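Ubiquinone biosynthesis accessory factor UbiJ (PDB 6H6O) binds hydrophobic ubiquinone biosynthetic intermediates through its SCP2 domain and is essential for the stability of the multi-enzyme Ubi complex that makes ubiquinone. Local coordinates at residues 29-43 against 118-131. Residues are numbered along the deposited sequence; the frame is centred on the assembly and turned at random. Where two conformers were deposited one is given.
Sequences FLYRSPALKTARSRL and NFVALADLAEFDPA. With CA (calcium ion), chain G; CA (calcium ion), chain H.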
loop_
_atom_site.group_PDB
_atom_site.type_symbol
_atom_site.label_atom_id
_atom_site.label_comp_id
_atom_site.label_asym_id
_atom_site.label_seq_id
_atom_site.Cartn_x
_atom_site.Cartn_y
_atom_site.Cartn_z
ATOM N N PHE A 29 -8.050 -10.523 -5.194
ATOM C CA PHE A 29 -7.193 -10.754 -6.359
ATOM C C PHE A 29 -6.807 -12.231 -6.585
ATOM O O PHE A 29 -6.851 -12.722 -7.730
ATOM C CB PHE A 29 -5.942 -9.858 -6.270
ATOM C CG PHE A 29 -4.992 -9.898 -7.449
ATOM C CD1 PHE A 29 -5.411 -9.496 -8.718
ATOM C CD2 PHE A 29 -3.673 -10.307 -7.284
ATOM C CE1 PHE A 29 -4.522 -9.506 -9.805
ATOM C CE2 PHE A 29 -2.794 -10.345 -8.378
ATOM C CZ PHE A 29 -3.223 -9.941 -9.627
ATOM N N LEU A 30 -6.492 -12.939 -5.495
ATOM C CA LEU A 30 -5.962 -14.299 -5.531
ATOM C C LEU A 30 -6.913 -15.421 -5.174
ATOM O O LEU A 30 -6.750 -16.513 -5.709
ATOM C CB LEU A 30 -4.717 -14.402 -4.619
ATOM C CG LEU A 30 -3.556 -13.423 -4.880
ATOM C CD1 LEU A 30 -2.500 -13.561 -3.808
ATOM C CD2 LEU A 30 -2.922 -13.621 -6.299
ATOM N N TYR A 31 -7.875 -15.190 -4.273
ATOM C CA TYR A 31 -8.755 -16.255 -3.786
ATOM C C TYR A 31 -10.183 -16.260 -4.311
ATOM O O TYR A 31 -10.917 -17.216 -4.032
ATOM C CB TYR A 31 -8.790 -16.221 -2.249
ATOM C CG TYR A 31 -7.618 -16.928 -1.623
ATOM C CD1 TYR A 31 -6.389 -16.286 -1.468
ATOM C CD2 TYR A 31 -7.724 -18.253 -1.205
ATOM C CE1 TYR A 31 -5.297 -16.949 -0.907
ATOM C CE2 TYR A 31 -6.658 -18.906 -0.606
ATOM C CZ TYR A 31 -5.451 -18.250 -0.455
ATOM O OH TYR A 31 -4.416 -18.901 0.143
ATOM N N ARG A 32 -10.597 -15.211 -5.029
ATOM C CA ARG A 32 -11.976 -15.134 -5.517
ATOM C C ARG A 32 -12.248 -16.161 -6.642
ATOM O O ARG A 32 -13.334 -16.737 -6.681
ATOM C CB ARG A 32 -12.285 -13.706 -5.999
ATOM C CG ARG A 32 -13.716 -13.446 -6.443
ATOM C CD ARG A 32 -13.907 -11.971 -6.747
ATOM N NE ARG A 32 -15.256 -11.680 -7.243
ATOM C CZ ARG A 32 -16.286 -11.336 -6.474
ATOM N NH1 ARG A 32 -17.475 -11.100 -7.014
ATOM N NH2 ARG A 32 -16.138 -11.237 -5.158
ATOM N N SER A 33 -11.271 -16.385 -7.533
ATOM C CA SER A 33 -11.492 -17.283 -8.663
ATOM C C SER A 33 -11.215 -18.759 -8.366
ATOM O O SER A 33 -10.078 -19.119 -8.049
ATOM C CB SER A 33 -10.707 -16.832 -9.881
ATOM O OG SER A 33 -10.899 -17.780 -10.922
ATOM N N PRO A 34 -12.211 -19.648 -8.578
ATOM C CA PRO A 34 -11.951 -21.088 -8.379
ATOM C C PRO A 34 -10.976 -21.684 -9.408
ATOM O O PRO A 34 -10.406 -22.744 -9.133
ATOM C CB PRO A 34 -13.338 -21.729 -8.479
ATOM C CG PRO A 34 -14.157 -20.769 -9.236
ATOM C CD PRO A 34 -13.609 -19.396 -8.993
ATOM N N ALA A 35 -10.740 -20.985 -10.572
ATOM C CA ALA A 35 -9.804 -21.473 -11.590
ATOM C C ALA A 35 -8.350 -21.559 -11.063
ATOM O O ALA A 35 -7.551 -22.322 -11.608
ATOM C CB ALA A 35 -9.856 -20.588 -12.833
ATOM N N LEU A 36 -8.012 -20.743 -10.047
ATOM C CA LEU A 36 -6.652 -20.686 -9.481
ATOM C C LEU A 36 -6.345 -21.718 -8.389
ATOM O O LEU A 36 -5.231 -21.717 -7.841
ATOM C CB LEU A 36 -6.369 -19.269 -8.954
ATOM C CG LEU A 36 -6.500 -18.119 -9.939
ATOM C CD1 LEU A 36 -6.253 -16.807 -9.244
ATOM C CD2 LEU A 36 -5.541 -18.284 -11.114
ATOM N N LYS A 37 -7.319 -22.577 -8.064
ATOM C CA LYS A 37 -7.186 -23.553 -6.981
ATOM C C LYS A 37 -5.870 -24.353 -7.004
ATOM O O LYS A 37 -5.207 -24.425 -5.972
ATOM C CB LYS A 37 -8.394 -24.494 -6.918
ATOM C CG LYS A 37 -8.476 -25.251 -5.585
ATOM C CD LYS A 37 -9.649 -26.201 -5.491
ATOM C CE LYS A 37 -9.793 -26.748 -4.088
ATOM N NZ LYS A 37 -10.949 -27.682 -3.991
ATOM N N THR A 38 -5.460 -24.907 -8.167
ATOM C CA THR A 38 -4.219 -25.721 -8.194
ATOM C C THR A 38 -2.962 -24.882 -7.944
ATOM O O THR A 38 -2.001 -25.381 -7.343
ATOM C CB THR A 38 -4.097 -26.561 -9.457
ATOM O OG1 THR A 38 -3.968 -25.680 -10.559
ATOM C CG2 THR A 38 -5.267 -27.530 -9.642
ATOM N N ALA A 39 -2.976 -23.604 -8.383
ATOM C CA ALA A 39 -1.854 -22.693 -8.161
ATOM C C ALA A 39 -1.800 -22.296 -6.678
ATOM O O ALA A 39 -0.713 -22.239 -6.113
ATOM C CB ALA A 39 -2.010 -21.462 -9.034
ATOM N N ARG A 40 -2.957 -22.066 -6.035
ATOM C CA ARG A 40 -2.978 -21.729 -4.594
ATOM C C ARG A 40 -2.541 -22.905 -3.728
ATOM O O ARG A 40 -1.908 -22.680 -2.688
ATOM C CB ARG A 40 -4.356 -21.259 -4.148
ATOM C CG ARG A 40 -4.719 -19.893 -4.718
ATOM C CD ARG A 40 -5.990 -19.309 -4.129
ATOM N NE ARG A 40 -7.125 -20.233 -4.210
ATOM C CZ ARG A 40 -8.145 -20.120 -5.058
ATOM N NH1 ARG A 40 -8.211 -19.093 -5.901
ATOM N NH2 ARG A 40 -9.108 -21.025 -5.065
ATOM N N SER A 41 -2.833 -24.160 -4.171
ATOM C CA SER A 41 -2.490 -25.367 -3.388
ATOM C C SER A 41 -1.009 -25.455 -3.031
ATOM O O SER A 41 -0.667 -25.951 -1.957
ATOM C CB SER A 41 -2.947 -26.637 -4.099
ATOM O OG SER A 41 -2.045 -26.991 -5.132
ATOM N N ARG A 42 -0.139 -24.928 -3.923
ATOM C CA ARG A 42 1.315 -24.908 -3.732
ATOM C C ARG A 42 1.741 -24.069 -2.498
ATOM O O ARG A 42 2.840 -24.251 -1.997
ATOM C CB ARG A 42 1.993 -24.345 -5.000
ATOM C CG ARG A 42 1.873 -25.293 -6.209
ATOM C CD ARG A 42 2.825 -24.938 -7.331
ATOM N NE ARG A 42 2.433 -23.697 -7.998
ATOM C CZ ARG A 42 2.253 -23.559 -9.310
ATOM N NH1 ARG A 42 2.430 -24.591 -10.126
ATOM N NH2 ARG A 42 1.897 -22.386 -9.816
ATOM N N LEU A 43 0.883 -23.150 -2.037
ATOM C CA LEU A 43 1.153 -22.247 -0.902
ATOM C C LEU A 43 0.422 -22.655 0.382
ATOM O O LEU A 43 0.613 -22.000 1.409
ATOM C CB LEU A 43 0.752 -20.796 -1.273
ATOM C CG LEU A 43 1.609 -20.134 -2.350
ATOM C CD1 LEU A 43 0.914 -18.878 -2.896
ATOM C CD2 LEU A 43 3.003 -19.764 -1.830
ATOM N N ASN A 118 6.308 -19.563 -6.002
ATOM C CA ASN A 118 4.905 -19.993 -6.118
ATOM C C ASN A 118 3.955 -18.813 -5.947
ATOM O O ASN A 118 2.956 -18.740 -6.648
ATOM C CB ASN A 118 4.582 -21.130 -5.142
ATOM C CG ASN A 118 5.291 -22.413 -5.526
ATOM O OD1 ASN A 118 5.636 -22.635 -6.682
ATOM N ND2 ASN A 118 5.505 -23.302 -4.579
ATOM N N PHE A 119 4.300 -17.873 -5.073
ATOM C CA PHE A 119 3.495 -16.674 -4.875
ATOM C C PHE A 119 3.444 -15.817 -6.178
ATOM O O PHE A 119 2.356 -15.425 -6.625
ATOM C CB PHE A 119 4.008 -15.860 -3.674
ATOM C CG PHE A 119 3.194 -14.615 -3.429
ATOM C CD1 PHE A 119 1.893 -14.698 -2.931
ATOM C CD2 PHE A 119 3.693 -13.365 -3.763
ATOM C CE1 PHE A 119 1.121 -13.546 -2.721
ATOM C CE2 PHE A 119 2.913 -12.212 -3.571
ATOM C CZ PHE A 119 1.641 -12.314 -3.024
ATOM N N VAL A 120 4.618 -15.562 -6.778
ATOM C CA VAL A 120 4.778 -14.802 -8.030
ATOM C C VAL A 120 4.045 -15.540 -9.195
ATOM O O VAL A 120 3.311 -14.904 -9.961
ATOM C CB VAL A 120 6.285 -14.491 -8.300
ATOM C CG1 VAL A 120 6.517 -13.898 -9.700
ATOM C CG2 VAL A 120 6.858 -13.582 -7.204
ATOM N N ALA A 121 4.196 -16.881 -9.269
ATOM C CA ALA A 121 3.509 -17.722 -10.262
ATOM C C ALA A 121 1.983 -17.575 -10.090
ATOM O O ALA A 121 1.276 -17.428 -11.086
ATOM C CB ALA A 121 3.924 -19.172 -10.100
ATOM N N LEU A 122 1.479 -17.592 -8.836
ATOM C CA LEU A 122 0.054 -17.407 -8.534
ATOM C C LEU A 122 -0.424 -16.025 -8.976
ATOM O O LEU A 122 -1.459 -15.948 -9.652
ATOM C CB LEU A 122 -0.261 -17.659 -7.031
ATOM C CG LEU A 122 -1.669 -17.288 -6.524
ATOM C CD1 LEU A 122 -2.775 -18.042 -7.270
ATOM C CD2 LEU A 122 -1.782 -17.491 -5.011
ATOM N N ALA A 123 0.320 -14.942 -8.640
ATOM C CA ALA A 123 -0.059 -13.583 -9.056
ATOM C C ALA A 123 -0.097 -13.468 -10.599
ATOM O O ALA A 123 -1.006 -12.825 -11.145
ATOM C CB ALA A 123 0.905 -12.561 -8.464
ATOM N N ASP A 124 0.876 -14.122 -11.283
ATOM C CA ASP A 124 0.950 -14.141 -12.749
ATOM C C ASP A 124 -0.315 -14.820 -13.325
ATOM O O ASP A 124 -0.963 -14.267 -14.211
ATOM C CB ASP A 124 2.221 -14.874 -13.213
ATOM C CG ASP A 124 2.590 -14.653 -14.681
ATOM O OD1 ASP A 124 1.974 -13.777 -15.323
ATOM O OD2 ASP A 124 3.507 -15.354 -15.179
ATOM N N LEU A 125 -0.723 -15.960 -12.732
ATOM C CA LEU A 125 -1.910 -16.677 -13.191
ATOM C C LEU A 125 -3.189 -15.927 -12.839
ATOM O O LEU A 125 -4.166 -16.018 -13.586
ATOM C CB LEU A 125 -1.924 -18.106 -12.649
ATOM C CG LEU A 125 -0.854 -19.033 -13.285
ATOM C CD1 LEU A 125 -0.730 -20.331 -12.525
ATOM C CD2 LEU A 125 -1.161 -19.336 -14.764
ATOM N N ALA A 126 -3.178 -15.155 -11.725
ATOM C CA ALA A 126 -4.337 -14.352 -11.314
ATOM C C ALA A 126 -4.628 -13.209 -12.288
ATOM O O ALA A 126 -5.779 -12.777 -12.434
ATOM C CB ALA A 126 -4.164 -13.837 -9.882
ATOM N N GLU A 127 -3.575 -12.728 -12.955
ATOM C CA GLU A 127 -3.692 -11.699 -13.986
ATOM C C GLU A 127 -4.183 -12.353 -15.292
ATOM O O GLU A 127 -5.002 -11.763 -16.007
ATOM C CB GLU A 127 -2.333 -11.043 -14.203
ATOM C CG GLU A 127 -2.401 -9.692 -14.895
ATOM C CD GLU A 127 -1.062 -9.111 -15.317
ATOM O OE1 GLU A 127 -0.053 -9.855 -15.317
ATOM O OE2 GLU A 127 -1.030 -7.911 -15.678
ATOM N N PHE A 128 -3.683 -13.584 -15.600
ATOM C CA PHE A 128 -4.084 -14.337 -16.795
ATOM C C PHE A 128 -5.582 -14.655 -16.759
ATOM O O PHE A 128 -6.275 -14.546 -17.769
ATOM C CB PHE A 128 -3.252 -15.641 -16.918
ATOM C CG PHE A 128 -3.949 -16.788 -17.631
ATOM C CD1 PHE A 128 -4.081 -16.793 -19.020
ATOM C CD2 PHE A 128 -4.493 -17.847 -16.912
ATOM C CE1 PHE A 128 -4.751 -17.834 -19.671
ATOM C CE2 PHE A 128 -5.176 -18.879 -17.561
ATOM C CZ PHE A 128 -5.299 -18.867 -18.937
ATOM N N ASP A 129 -6.042 -15.148 -15.615
ATOM C CA ASP A 129 -7.416 -15.545 -15.411
ATOM C C ASP A 129 -8.307 -14.276 -15.329
ATOM O O ASP A 129 -8.140 -13.497 -14.402
ATOM C CB ASP A 129 -7.519 -16.421 -14.159
ATOM C CG ASP A 129 -8.931 -16.732 -13.776
ATOM O OD1 ASP A 129 -9.743 -16.924 -14.667
ATOM O OD2 ASP A 129 -9.216 -16.768 -12.578
ATOM N N PRO A 130 -9.253 -14.079 -16.269
ATOM C CA PRO A 130 -10.066 -12.833 -16.261
ATOM C C PRO A 130 -11.098 -12.703 -15.130
ATOM O O PRO A 130 -11.659 -11.619 -14.971
ATOM C CB PRO A 130 -10.716 -12.814 -17.648
ATOM C CG PRO A 130 -10.761 -14.238 -18.073
ATOM C CD PRO A 130 -9.564 -14.918 -17.445
ATOM N N ALA A 131 -11.335 -13.760 -14.332
ATOM C CA ALA A 131 -12.267 -13.701 -13.200
ATOM C C ALA A 131 -11.734 -12.809 -12.066
ATOM O O ALA A 131 -10.521 -12.629 -11.919
ATOM C CB ALA A 131 -12.542 -15.094 -12.671
HETATM CA CA CA G . -7.985 -12.516 -12.290
HETATM CA CA CA H . 2.474 -11.164 -15.126
HETATM O O HOH W 1 -7.928 -11.770 -10.026
HETATM O O HOH W 2 1.514 -21.193 -7.295
HETATM O O HOH W 3 5.249 -22.943 -1.872
HETATM O O HOH W 4 -8.259 -14.584 -11.242
HETATM O O HOH W 5 -7.804 -10.463 -13.302
HETATM O O HOH W 6 2.097 -10.794 -12.595
HETATM O O HOH W 7 1.796 -11.916 -17.489
#
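Asp129 OD2 is gripped twice: Ser33 OG donates to its syn side at 2.6 Å, close to the carboxylate plane, and a water held by a calcium ion donates to the same oxygen. Ser33 OG in turn accepts from Ala35 N, closing an ST turn, so the hydroxyl links the start of the 3-10 segment 34-36 to the carboxylate. That calcium ion is bound by the carbonyls of Ala126, Asp129 and Ala131, where helix 113-128 runs out; another of its waters donates to Phe29 O. Ala126 CB lies over one face of the Phe29 ring, a CH-pi contact 4.1 Å from the centroid, and Phe14 of the second subunit also meets this ring. In helix 113-128, the last of this SCP2-domain fragment, residues 118-128 run nearly antiparallel to the short helix 37-41 (165° between their axes). Leu30, ending helix 14-30, fits as a knob among Phe119, Leu122, Ala123 and Ala126. With CG anti to the backbone N (chi1 171°), Leu122 packs CD1 against Ala39 CB and Arg40 CG, 3.7 Å from the latter, and CD2 against Leu43 CD1. Arg40 NH1 donates to Leu30 O on a lone pair and to Ser33 O from above its carbonyl plane, tying down the connecting loop. Farther along, a water accepts from Arg42 NE and donates to the carbonyls of Ala39 and Asn118; a further water accepts from Asn118 ND2 and donates to Arg42 O.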